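Local coordinates for RNase NGR3 (Nicotiana glutinosa, PDB 1VD3), which probably cleaves RNA as a ribonuclease of the T2 family, and is captured here with 2'-UMP in its nucleotide-binding pocket, at residues D9-V14 / L45-E50; P55-R60 / W98-T103. All coordinates share one frame; numbering follows the deposited sequence.

Interaction 1. Residues D9-V14 / L45-E50. With U2P (phosphoric acid mono-[2-(2,4-dioxo-3,4-dihydro-2H-pyrimidin-1-yl)-4-hydroxy-5-hydroxymethyl-tetrahydro-furan-3-yl] ester), chain B.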
ATOM      1  N   ASP A   9     -17.524   2.320   6.134  1.00 17.09           N
ATOM      2  CA  ASP A   9     -17.063   2.574   7.496  1.00 15.35           C
ATOM      3  C   ASP A   9     -15.669   3.165   7.662  1.00 15.28           C
ATOM      4  O   ASP A   9     -15.447   3.985   8.556  1.00 17.08           O
ATOM      5  CB  ASP A   9     -17.163   1.281   8.311  1.00 15.14           C
ATOM      6  CG  ASP A   9     -18.577   0.738   8.367  1.00 22.39           C
ATOM      7  OD1 ASP A   9     -18.744  -0.499   8.304  1.00 20.97           O
ATOM      8  OD2 ASP A   9     -19.520   1.550   8.481  1.00 19.07           O
ATOM      9  N   PHE A  10     -14.730   2.747   6.822  1.00 16.06           N
ATOM     10  CA  PHE A  10     -13.361   3.243   6.905  1.00 15.90           C
ATOM     11  C   PHE A  10     -12.580   2.833   5.659  1.00 13.94           C
ATOM     12  O   PHE A  10     -13.097   2.116   4.799  1.00 14.39           O
ATOM     13  CB  PHE A  10     -12.675   2.648   8.138  1.00 15.03           C
ATOM     14  CG  PHE A  10     -12.511   1.150   8.067  1.00 15.40           C
ATOM     15  CD1 PHE A  10     -11.350   0.585   7.550  1.00 13.15           C
ATOM     16  CD2 PHE A  10     -13.539   0.306   8.479  1.00 12.30           C
ATOM     17  CE1 PHE A  10     -11.215  -0.798   7.440  1.00 13.82           C
ATOM     18  CE2 PHE A  10     -13.415  -1.078   8.372  1.00 14.94           C
ATOM     19  CZ  PHE A  10     -12.250  -1.632   7.852  1.00 13.69           C
ATOM     20  N   PHE A  11     -11.334   3.294   5.576  1.00 13.95           N
ATOM     21  CA  PHE A  11     -10.457   2.949   4.463  1.00 13.46           C
ATOM     22  C   PHE A  11      -9.307   2.098   4.945  1.00 11.25           C
ATOM     23  O   PHE A  11      -8.768   2.324   6.023  1.00 12.53           O
ATOM     24  CB  PHE A  11      -9.750   4.165   3.852  1.00 11.44           C
ATOM     25  CG  PHE A  11     -10.624   5.084   3.075  1.00 12.49           C
ATOM     26  CD1 PHE A  11     -11.135   6.234   3.666  1.00 11.94           C
ATOM     27  CD2 PHE A  11     -10.844   4.866   1.719  1.00 11.04           C
ATOM     28  CE1 PHE A  11     -11.847   7.165   2.915  1.00 16.18           C
ATOM     29  CE2 PHE A  11     -11.556   5.793   0.957  1.00 13.65           C
ATOM     30  CZ  PHE A  11     -12.056   6.946   1.556  1.00 14.97           C
ATOM     31  N   TYR A  12      -8.915   1.134   4.126  1.00 13.50           N
ATOM     32  CA  TYR A  12      -7.718   0.372   4.412  1.00 11.64           C
ATOM     33  C   TYR A  12      -6.742   1.120   3.499  1.00 13.26           C
ATOM     34  O   TYR A  12      -7.022   1.273   2.308  1.00 13.30           O
ATOM     35  CB  TYR A  12      -7.830  -1.063   3.907  1.00 13.00           C
ATOM     36  CG  TYR A  12      -8.283  -2.060   4.938  1.00 11.60           C
ATOM     37  CD1 TYR A  12      -9.188  -3.068   4.604  1.00 13.10           C
ATOM     38  CD2 TYR A  12      -7.781  -2.023   6.238  1.00 12.25           C
ATOM     39  CE1 TYR A  12      -9.580  -4.012   5.542  1.00 14.04           C
ATOM     40  CE2 TYR A  12      -8.169  -2.966   7.183  1.00 10.15           C
ATOM     41  CZ  TYR A  12      -9.068  -3.957   6.825  1.00 13.39           C
ATOM     42  OH  TYR A  12      -9.454  -4.896   7.756  1.00 15.81           O
ATOM     43  N   PHE A  13      -5.647   1.639   4.044  1.00 10.58           N
ATOM     44  CA  PHE A  13      -4.649   2.294   3.206  1.00 10.93           C
ATOM     45  C   PHE A  13      -3.554   1.236   3.133  1.00 12.20           C
ATOM     46  O   PHE A  13      -2.923   0.897   4.143  1.00 11.59           O
ATOM     47  CB  PHE A  13      -4.124   3.594   3.830  1.00 11.57           C
ATOM     48  CG  PHE A  13      -2.995   4.221   3.050  1.00 10.75           C
ATOM     49  CD1 PHE A  13      -3.125   4.462   1.681  1.00 10.94           C
ATOM     50  CD2 PHE A  13      -1.801   4.557   3.677  1.00  9.56           C
ATOM     51  CE1 PHE A  13      -2.084   5.027   0.952  1.00 12.84           C
ATOM     52  CE2 PHE A  13      -0.750   5.125   2.955  1.00 12.13           C
ATOM     53  CZ  PHE A  13      -0.892   5.360   1.590  1.00 13.71           C
ATOM     54  N   VAL A  14      -3.362   0.695   1.936  1.00  8.99           N
ATOM     55  CA  VAL A  14      -2.415  -0.383   1.713  1.00 11.46           C
ATOM     56  C   VAL A  14      -1.161   0.031   0.957  1.00 11.09           C
ATOM     57  O   VAL A  14      -1.230   0.541  -0.164  1.00 11.79           O
ATOM     58  CB  VAL A  14      -3.093  -1.539   0.933  1.00 13.22           C
ATOM     59  CG1 VAL A  14      -2.211  -2.783   0.957  1.00  9.31           C
ATOM     60  CG2 VAL A  14      -4.482  -1.827   1.521  1.00 11.12           C
ATOM     61  N   LEU A  45      -6.054   2.643  -1.789  1.00 12.69           N
ATOM     62  CA  LEU A  45      -6.828   3.221  -0.687  1.00 11.78           C
ATOM     63  C   LEU A  45      -8.206   2.587  -0.885  1.00 11.84           C
ATOM     64  O   LEU A  45      -8.909   2.911  -1.846  1.00 11.09           O
ATOM     65  CB  LEU A  45      -6.900   4.743  -0.839  1.00 12.84           C
ATOM     66  CG  LEU A  45      -7.675   5.532   0.220  1.00 12.79           C
ATOM     67  CD1 LEU A  45      -7.135   5.231   1.612  1.00 11.39           C
ATOM     68  CD2 LEU A  45      -7.563   7.018  -0.096  1.00 13.29           C
ATOM     69  N   TRP A  46      -8.583   1.685   0.019  1.00 11.59           N
ATOM     70  CA  TRP A  46      -9.831   0.943  -0.120  1.00 11.97           C
ATOM     71  C   TRP A  46     -10.979   1.185   0.853  1.00 14.12           C
ATOM     72  O   TRP A  46     -10.833   0.986   2.054  1.00 13.93           O
ATOM     73  CB  TRP A  46      -9.561  -0.566  -0.076  1.00 11.80           C
ATOM     74  CG  TRP A  46      -8.423  -1.095  -0.891  1.00 11.58           C
ATOM     75  CD1 TRP A  46      -7.946  -0.608  -2.077  1.00 13.56           C
ATOM     76  CD2 TRP A  46      -7.683  -2.293  -0.625  1.00 15.46           C
ATOM     77  NE1 TRP A  46      -6.958  -1.438  -2.569  1.00 14.55           N
ATOM     78  CE2 TRP A  46      -6.778  -2.478  -1.694  1.00 14.61           C
ATOM     79  CE3 TRP A  46      -7.702  -3.233   0.416  1.00 15.95           C
ATOM     80  CZ2 TRP A  46      -5.897  -3.565  -1.751  1.00 16.98           C
ATOM     81  CZ3 TRP A  46      -6.822  -4.318   0.358  1.00 14.43           C
ATOM     82  CH2 TRP A  46      -5.937  -4.471  -0.717  1.00 16.55           C
ATOM     83  N   PRO A  47     -12.142   1.607   0.335  1.00 14.17           N
ATOM     84  CA  PRO A  47     -13.306   1.839   1.194  1.00 12.30           C
ATOM     85  C   PRO A  47     -13.690   0.443   1.704  1.00 15.00           C
ATOM     86  O   PRO A  47     -13.717  -0.508   0.919  1.00 15.13           O
ATOM     87  CB  PRO A  47     -14.341   2.395   0.221  1.00 14.45           C
ATOM     88  CG  PRO A  47     -13.494   3.126  -0.790  1.00 16.18           C
ATOM     89  CD  PRO A  47     -12.360   2.156  -1.015  1.00 14.75           C
ATOM     90  N   ASN A  48     -13.974   0.309   2.995  1.00 14.39           N
ATOM     91  CA  ASN A  48     -14.314  -0.998   3.567  1.00 16.13           C
ATOM     92  C   ASN A  48     -15.456  -0.910   4.583  1.00 17.42           C
ATOM     93  O   ASN A  48     -15.796   0.176   5.060  1.00 13.68           O
ATOM     94  CB  ASN A  48     -13.070  -1.587   4.251  1.00 18.96           C
ATOM     95  CG  ASN A  48     -13.074  -3.106   4.295  1.00 28.45           C
ATOM     96  OD1 ASN A  48     -13.791  -3.721   5.087  1.00 36.28           O
ATOM     97  ND2 ASN A  48     -12.262  -3.723   3.439  1.00 18.29           N
ATOM     98  N   TYR A  49     -16.041  -2.065   4.902  1.00 15.72           N
ATOM     99  CA  TYR A  49     -17.119  -2.163   5.889  1.00 17.11           C
ATOM    100  C   TYR A  49     -16.537  -2.830   7.129  1.00 17.29           C
ATOM    101  O   TYR A  49     -15.584  -3.599   7.039  1.00 17.41           O
ATOM    102  CB  TYR A  49     -18.258  -3.048   5.376  1.00 15.92           C
ATOM    103  CG  TYR A  49     -19.006  -2.517   4.180  1.00 17.20           C
ATOM    104  CD1 TYR A  49     -19.415  -3.379   3.164  1.00 15.97           C
ATOM    105  CD2 TYR A  49     -19.352  -1.169   4.082  1.00 20.37           C
ATOM    106  CE1 TYR A  49     -20.149  -2.919   2.080  1.00 19.30           C
ATOM    107  CE2 TYR A  49     -20.092  -0.695   2.999  1.00 21.12           C
ATOM    108  CZ  TYR A  49     -20.486  -1.580   2.002  1.00 22.42           C
ATOM    109  OH  TYR A  49     -21.212  -1.125   0.927  1.00 24.63           O
ATOM    110  N   GLU A  50     -17.119  -2.553   8.290  1.00 19.19           N
ATOM    111  CA  GLU A  50     -16.637  -3.166   9.514  1.00 21.56           C
ATOM    112  C   GLU A  50     -17.015  -4.645   9.593  1.00 23.60           C
ATOM    113  O   GLU A  50     -16.534  -5.371  10.466  1.00 23.57           O
ATOM    114  CB  GLU A  50     -17.169  -2.400  10.730  1.00 23.63           C
ATOM    115  CG  GLU A  50     -16.373  -1.136  11.012  1.00 23.68           C
ATOM    116  CD  GLU A  50     -16.856  -0.388  12.234  1.00 25.02           C
ATOM    117  OE1 GLU A  50     -17.389  -1.037  13.159  1.00 23.99           O
ATOM    118  OE2 GLU A  50     -16.686   0.848  12.272  1.00 25.98           O
TER
HETATM  119  O5' U2P B 214      -4.859 -10.309  -2.318  1.00 47.66           O
HETATM  120  C5' U2P B 214      -6.260  -9.941  -2.327  1.00 37.50           C
HETATM  121  C4' U2P B 214      -6.517  -8.881  -3.408  1.00 34.84           C
HETATM  122  O4' U2P B 214      -7.971  -8.491  -3.384  1.00 32.96           O
HETATM  123  C1' U2P B 214      -8.266  -7.026  -3.110  1.00 31.77           C
HETATM  124  N1  U2P B 214      -9.021  -6.710  -1.820  1.00 28.14           N
HETATM  125  C6  U2P B 214      -8.659  -7.494  -0.751  1.00 24.92           C
HETATM  126  C5  U2P B 214      -9.065  -7.200   0.577  1.00 27.00           C
HETATM  127  C4  U2P B 214      -9.947  -6.031   0.792  1.00 24.74           C
HETATM  128  O4  U2P B 214     -10.263  -5.646   1.913  1.00 24.13           O
HETATM  129  N3  U2P B 214     -10.405  -5.373  -0.393  1.00 23.63           N
HETATM  130  C2  U2P B 214     -10.008  -5.670  -1.719  1.00 23.96           C
HETATM  131  O2  U2P B 214     -10.492  -5.065  -2.653  1.00 28.27           O
HETATM  132  C2' U2P B 214      -6.885  -6.417  -3.432  1.00 32.50           C
HETATM  133  O2' U2P B 214      -6.702  -6.168  -4.858  1.00 32.98           O
HETATM  134  P   U2P B 214      -7.269  -4.963  -5.696  1.00 21.39           P
HETATM  135  O1P U2P B 214      -7.301  -4.724  -7.116  1.00 27.21           O
HETATM  136  O2P U2P B 214      -8.467  -4.409  -4.994  1.00 29.26           O
HETATM  137  O3P U2P B 214      -6.258  -3.960  -5.410  1.00 25.63           O
HETATM  138  C3' U2P B 214      -5.879  -7.517  -3.049  1.00 32.12           C
HETATM  139  O3' U2P B 214      -4.649  -7.308  -3.835  1.00 31.16           O
HETATM  140  O   HOH W   1     -14.959   2.512  11.234  1.00 27.07           O
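Parts of two antiparallel strands, 10-16 and 41-48, form the sheet wall of the nucleotide pocket of this T2-family ribonuclease, with Tyr12, Trp46 and Asn48 on the face that carries the uridylate. Tyr12 and Trp46 make a hydrogen-bonded pair, Trp46 N giving a nearly straight bond to Tyr12 O (2.8 Å, 176°) and Tyr12 N returning one to Trp46 O. Toward the other end the pairing is made irregular by a classic beta bulge, Asp9 and Phe10 both facing Asn48: Asp9 N and Phe10 N both donate to Asn48 O, at 3.0 and 3.3 Å. Asp9 OD1 then takes the N-H of Glu50 through its anti lone pair (2.6 Å), joining Asp9 to the residues that follow the strand.

The indole of Trp46 is sandwiched. Val14 CG2 lies against one face, 3.5 Å from the centroid of the six-membered ring, and the uracil lies over the opposite face, offset toward the rim; NE1 is bonded to Glu97. An alanine in place of Trp46 would probably leave the uracil without the flat surface it rests on, Val14 CG2 without its CH-pi partner and the Glu97 carboxylate short of a donor. Phe10 has CG between the backbone N and carbonyl carbon (chi1 65°), which swings its ring alongside Asn48, whose CB sits over one face. On the other side of the sheet Phe11 packs CD2 on Leu45 CG (3.6 Å) and CE2 on Pro47 CG.

The chemistry thus divides by face: Phe11, Phe13, Leu45 and Pro47 build an apolar layer, whereas Trp46 offers the base a flat surface held by Val14 CG2 behind it, the NE1 bond to Glu97 and the stack with His101.

Interaction 2. Residues P55-R60 / W98-T103; sequences PQNCDR and WLKHGT. With U2P (phosphoric acid mono-[2-(2,4-dioxo-3,4-dihydro-2H-pyrimidin-1-yl)-4-hydroxy-5-hydroxymethyl-tetrahydro-furan-3-yl] ester), chain B.
Asn57, with a left-handed backbone conformation unusual for a residue other than glycine, donates from N to Lys100 O (2.9 Å), coming in well to the side of the carbonyl, with a C=O...N angle of 118°. The loop 55-60 thus lies against helical segment 98-102, which contains a wider pi-type turn, chiefly through backbone atoms. The CA atoms flanking this bond add CA-H...O contacts, Gln56 CA to Lys100 O and Asn57 CA to Leu99 O. The side chain of Asn57 reaches back over the helix, its ND2 coming within 3.4 Å of Lys100 CA.

Thr103 OG1 joins the two segments. It lies between the backbone N and carbonyl carbon (chi1 60°), from where it donates to Leu99 O at 2.6 Å and accepts a weak bond from Cys58 N. Its CB packs against Asp59 CB (3.8 Å).

Lys100 runs out fully extended past Gln56, whose OE1 lies 3.4 Å from Lys100 CE and is bonded to Trp54. At the phosphate of the nucleotide, Lys100 NZ and His101 NE2 both donate to O2P, the histidine bond being short in the model. The far nitrogen of the imidazole, ND1, is hydrogen-bonded to a water, which donates to Pro55 O and so links the loop to the ring.

The loop follows strand 41-48, and the Cys58-Cys104 disulfide ties it to the chain following Thr103, while Trp98 and His101 touch helix 109-123 and His101 stacks on Trp46 of that strand.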
ATOM      1  N   PRO A  55     -17.464  -2.360  -0.542  1.00 18.75           N
ATOM      2  CA  PRO A  55     -18.116  -2.000  -1.796  1.00 20.01           C
ATOM      3  C   PRO A  55     -17.004  -1.936  -2.847  1.00 24.06           C
ATOM      4  O   PRO A  55     -15.846  -1.662  -2.514  1.00 18.93           O
ATOM      5  CB  PRO A  55     -18.693  -0.626  -1.488  1.00 21.08           C
ATOM      6  CG  PRO A  55     -17.615  -0.027  -0.629  1.00 17.06           C
ATOM      7  CD  PRO A  55     -17.293  -1.174   0.320  1.00 18.35           C
ATOM      8  N   GLN A  56     -17.336  -2.222  -4.099  1.00 23.00           N
ATOM      9  CA  GLN A  56     -16.345  -2.148  -5.164  1.00 24.11           C
ATOM     10  C   GLN A  56     -17.047  -1.924  -6.490  1.00 24.16           C
ATOM     11  O   GLN A  56     -18.198  -2.328  -6.662  1.00 23.80           O
ATOM     12  CB  GLN A  56     -15.488  -3.421  -5.218  1.00 24.94           C
ATOM     13  CG  GLN A  56     -16.221  -4.693  -5.608  1.00 26.81           C
ATOM     14  CD  GLN A  56     -15.263  -5.834  -5.883  1.00 30.20           C
ATOM     15  OE1 GLN A  56     -14.466  -6.209  -5.024  1.00 30.95           O
ATOM     16  NE2 GLN A  56     -15.328  -6.387  -7.090  1.00 30.40           N
ATOM     17  N   ASN A  57     -16.359  -1.258  -7.414  1.00 24.30           N
ATOM     18  CA  ASN A  57     -16.915  -0.966  -8.734  1.00 27.84           C
ATOM     19  C   ASN A  57     -18.264  -0.274  -8.574  1.00 29.81           C
ATOM     20  O   ASN A  57     -19.271  -0.715  -9.126  1.00 31.45           O
ATOM     21  CB  ASN A  57     -17.084  -2.262  -9.531  1.00 28.56           C
ATOM     22  CG  ASN A  57     -15.799  -3.068  -9.611  1.00 29.71           C
ATOM     23  OD1 ASN A  57     -15.723  -4.185  -9.100  1.00 32.42           O
ATOM     24  ND2 ASN A  57     -14.781  -2.503 -10.250  1.00 27.35           N
ATOM     25  N   CYS A  58     -18.270   0.821  -7.822  1.00 27.48           N
ATOM     26  CA  CYS A  58     -19.490   1.566  -7.549  1.00 29.93           C
ATOM     27  C   CYS A  58     -20.019   2.430  -8.691  1.00 30.41           C
ATOM     28  O   CYS A  58     -21.179   2.835  -8.676  1.00 31.71           O
ATOM     29  CB  CYS A  58     -19.288   2.398  -6.281  1.00 28.00           C
ATOM     30  SG  CYS A  58     -19.011   1.309  -4.845  1.00 27.87           S
ATOM     31  N   ASP A  59     -19.176   2.704  -9.681  1.00 31.68           N
ATOM     32  CA  ASP A  59     -19.578   3.505 -10.833  1.00 35.16           C
ATOM     33  C   ASP A  59     -18.816   2.999 -12.050  1.00 35.91           C
ATOM     34  O   ASP A  59     -17.805   3.580 -12.446  1.00 34.07           O
ATOM     35  CB  ASP A  59     -19.252   4.984 -10.602  1.00 35.81           C
ATOM     36  CG  ASP A  59     -19.915   5.899 -11.625  1.00 39.30           C
ATOM     37  OD1 ASP A  59     -20.297   5.414 -12.710  1.00 38.74           O
ATOM     38  OD2 ASP A  59     -20.044   7.110 -11.344  1.00 38.26           O
ATOM     39  N   ARG A  60     -19.302   1.910 -12.636  1.00 38.31           N
ATOM     40  CA  ARG A  60     -18.664   1.312 -13.803  1.00 41.27           C
ATOM     41  C   ARG A  60     -18.744   2.202 -15.039  1.00 42.98           C
ATOM     42  O   ARG A  60     -18.419   1.770 -16.145  1.00 43.54           O
ATOM     43  CB  ARG A  60     -19.297  -0.050 -14.106  1.00 43.09           C
ATOM     44  CG  ARG A  60     -19.006  -1.114 -13.060  1.00 42.42           C
ATOM     45  CD  ARG A  60     -19.798  -2.385 -13.331  1.00 43.41           C
ATOM     46  NE  ARG A  60     -19.525  -3.426 -12.345  1.00 43.47           N
ATOM     47  CZ  ARG A  60     -18.365  -4.065 -12.233  1.00 43.15           C
ATOM     48  NH1 ARG A  60     -17.363  -3.772 -13.052  1.00 47.20           N
ATOM     49  NH2 ARG A  60     -18.204  -4.996 -11.302  1.00 43.67           N
ATOM     50  N   TRP A  98      -8.904   3.091  -9.185  1.00 14.52           N
ATOM     51  CA  TRP A  98      -9.922   4.140  -9.187  1.00 15.51           C
ATOM     52  C   TRP A  98     -11.313   3.547  -9.416  1.00 15.59           C
ATOM     53  O   TRP A  98     -12.247   3.809  -8.661  1.00 14.48           O
ATOM     54  CB  TRP A  98      -9.644   5.183 -10.276  1.00 15.30           C
ATOM     55  CG  TRP A  98     -10.830   6.084 -10.521  1.00 12.90           C
ATOM     56  CD1 TRP A  98     -11.629   6.105 -11.629  1.00 15.25           C
ATOM     57  CD2 TRP A  98     -11.408   7.013  -9.595  1.00 13.64           C
ATOM     58  NE1 TRP A  98     -12.673   6.983 -11.447  1.00 16.85           N
ATOM     59  CE2 TRP A  98     -12.562   7.555 -10.208  1.00 15.87           C
ATOM     60  CE3 TRP A  98     -11.066   7.439  -8.305  1.00 16.17           C
ATOM     61  CZ2 TRP A  98     -13.378   8.498  -9.573  1.00 19.26           C
ATOM     62  CZ3 TRP A  98     -11.878   8.377  -7.671  1.00 17.27           C
ATOM     63  CH2 TRP A  98     -13.022   8.897  -8.308  1.00 17.15           C
ATOM     64  N   LEU A  99     -11.451   2.745 -10.463  1.00 16.26           N
ATOM     65  CA  LEU A  99     -12.746   2.144 -10.778  1.00 18.19           C
ATOM     66  C   LEU A  99     -13.266   1.210  -9.692  1.00 18.07           C
ATOM     67  O   LEU A  99     -14.427   1.296  -9.285  1.00 19.96           O
ATOM     68  CB  LEU A  99     -12.663   1.380 -12.102  1.00 20.87           C
ATOM     69  CG  LEU A  99     -12.539   2.224 -13.374  1.00 26.74           C
ATOM     70  CD1 LEU A  99     -12.328   1.315 -14.579  1.00 26.97           C
ATOM     71  CD2 LEU A  99     -13.794   3.063 -13.553  1.00 25.95           C
ATOM     72  N   LYS A 100     -12.395   0.329  -9.215  1.00 14.96           N
ATOM     73  CA  LYS A 100     -12.767  -0.654  -8.210  1.00 16.34           C
ATOM     74  C   LYS A 100     -12.960  -0.101  -6.806  1.00 14.29           C
ATOM     75  O   LYS A 100     -13.891  -0.497  -6.102  1.00 17.68           O
ATOM     76  CB  LYS A 100     -11.721  -1.771  -8.164  1.00 13.27           C
ATOM     77  CG  LYS A 100     -12.062  -2.885  -7.183  1.00 13.99           C
ATOM     78  CD  LYS A 100     -11.076  -4.030  -7.274  1.00 17.25           C
ATOM     79  CE  LYS A 100     -11.466  -5.152  -6.321  1.00 15.91           C
ATOM     80  NZ  LYS A 100     -10.477  -6.257  -6.318  1.00 15.31           N
ATOM     81  N   HIS A 101     -12.090   0.817  -6.406  1.00 12.08           N
ATOM     82  CA  HIS A 101     -12.149   1.380  -5.063  1.00 12.72           C
ATOM     83  C   HIS A 101     -12.453   2.873  -5.018  1.00 12.62           C
ATOM     84  O   HIS A 101     -13.265   3.323  -4.213  1.00 13.59           O
ATOM     85  CB  HIS A 101     -10.824   1.112  -4.355  1.00 12.13           C
ATOM     86  CG  HIS A 101     -10.515  -0.342  -4.179  1.00 11.04           C
ATOM     87  ND1 HIS A 101     -11.227  -1.153  -3.322  1.00 10.37           N
ATOM     88  CD2 HIS A 101      -9.566  -1.128  -4.739  1.00 14.45           C
ATOM     89  CE1 HIS A 101     -10.727  -2.374  -3.358  1.00 14.74           C
ATOM     90  NE2 HIS A 101      -9.718  -2.387  -4.211  1.00 11.69           N
ATOM     91  N   GLY A 102     -11.789   3.637  -5.879  1.00 14.18           N
ATOM     92  CA  GLY A 102     -12.001   5.071  -5.908  1.00 13.43           C
ATOM     93  C   GLY A 102     -13.450   5.486  -6.092  1.00 15.41           C
ATOM     94  O   GLY A 102     -13.925   6.405  -5.419  1.00 15.30           O
ATOM     95  N   THR A 103     -14.167   4.822  -6.994  1.00 17.67           N
ATOM     96  CA  THR A 103     -15.565   5.180  -7.229  1.00 18.47           C
ATOM     97  C   THR A 103     -16.468   4.931  -6.023  1.00 21.25           C
ATOM     98  O   THR A 103     -17.606   5.400  -5.992  1.00 21.35           O
ATOM     99  CB  THR A 103     -16.162   4.421  -8.436  1.00 17.99           C
ATOM    100  OG1 THR A 103     -16.089   3.010  -8.205  1.00 17.80           O
ATOM    101  CG2 THR A 103     -15.419   4.782  -9.715  1.00 16.31           C
TER
HETATM  102  O5' U2P B 214      -4.859 -10.309  -2.318  1.00 47.66           O
HETATM  103  C5' U2P B 214      -6.260  -9.941  -2.327  1.00 37.50           C
HETATM  104  C4' U2P B 214      -6.517  -8.881  -3.408  1.00 34.84           C
HETATM  105  O4' U2P B 214      -7.971  -8.491  -3.384  1.00 32.96           O
HETATM  106  C1' U2P B 214      -8.266  -7.026  -3.110  1.00 31.77           C
HETATM  107  N1  U2P B 214      -9.021  -6.710  -1.820  1.00 28.14           N
HETATM  108  C6  U2P B 214      -8.659  -7.494  -0.751  1.00 24.92           C
HETATM  109  C5  U2P B 214      -9.065  -7.200   0.577  1.00 27.00           C
HETATM  110  C4  U2P B 214      -9.947  -6.031   0.792  1.00 24.74           C
HETATM  111  O4  U2P B 214     -10.263  -5.646   1.913  1.00 24.13           O
HETATM  112  N3  U2P B 214     -10.405  -5.373  -0.393  1.00 23.63           N
HETATM  113  C2  U2P B 214     -10.008  -5.670  -1.719  1.00 23.96           C
HETATM  114  O2  U2P B 214     -10.492  -5.065  -2.653  1.00 28.27           O
HETATM  115  C2' U2P B 214      -6.885  -6.417  -3.432  1.00 32.50           C
HETATM  116  O2' U2P B 214      -6.702  -6.168  -4.858  1.00 32.98           O
HETATM  117  P   U2P B 214      -7.269  -4.963  -5.696  1.00 21.39           P
HETATM  118  O1P U2P B 214      -7.301  -4.724  -7.116  1.00 27.21           O
HETATM  119  O2P U2P B 214      -8.467  -4.409  -4.994  1.00 29.26           O
HETATM  120  O3P U2P B 214      -6.258  -3.960  -5.410  1.00 25.63           O
HETATM  121  C3' U2P B 214      -5.879  -7.517  -3.049  1.00 32.12           C
HETATM  122  O3' U2P B 214      -4.649  -7.308  -3.835  1.00 31.16           O
HETATM  123  O   HOH W   2     -13.521  -0.596  -1.841  1.00 15.25           O

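In the fold
Interaction 1 is largely buried, a strand pair within the antiparallel sheet; interaction 2 lies at the surface, joining an irregular loop to the last part of helix 91-102. The two follow one another along the chain, their centres about 13 Å apart, and meet where Trp46 and Pro47 pack on His101 and where Tyr49 touches Pro55. Both reach the same nucleotide with different chemistry: segments 9-14 and 45-50 present aromatic surface to the base, whereas 98-103 brings positive and imidazole groups to the phosphate. Strand pairing, bulged at one end, and apolar packing hold the first contact, while the second rests on one backbone bond and a threonine hydroxyl.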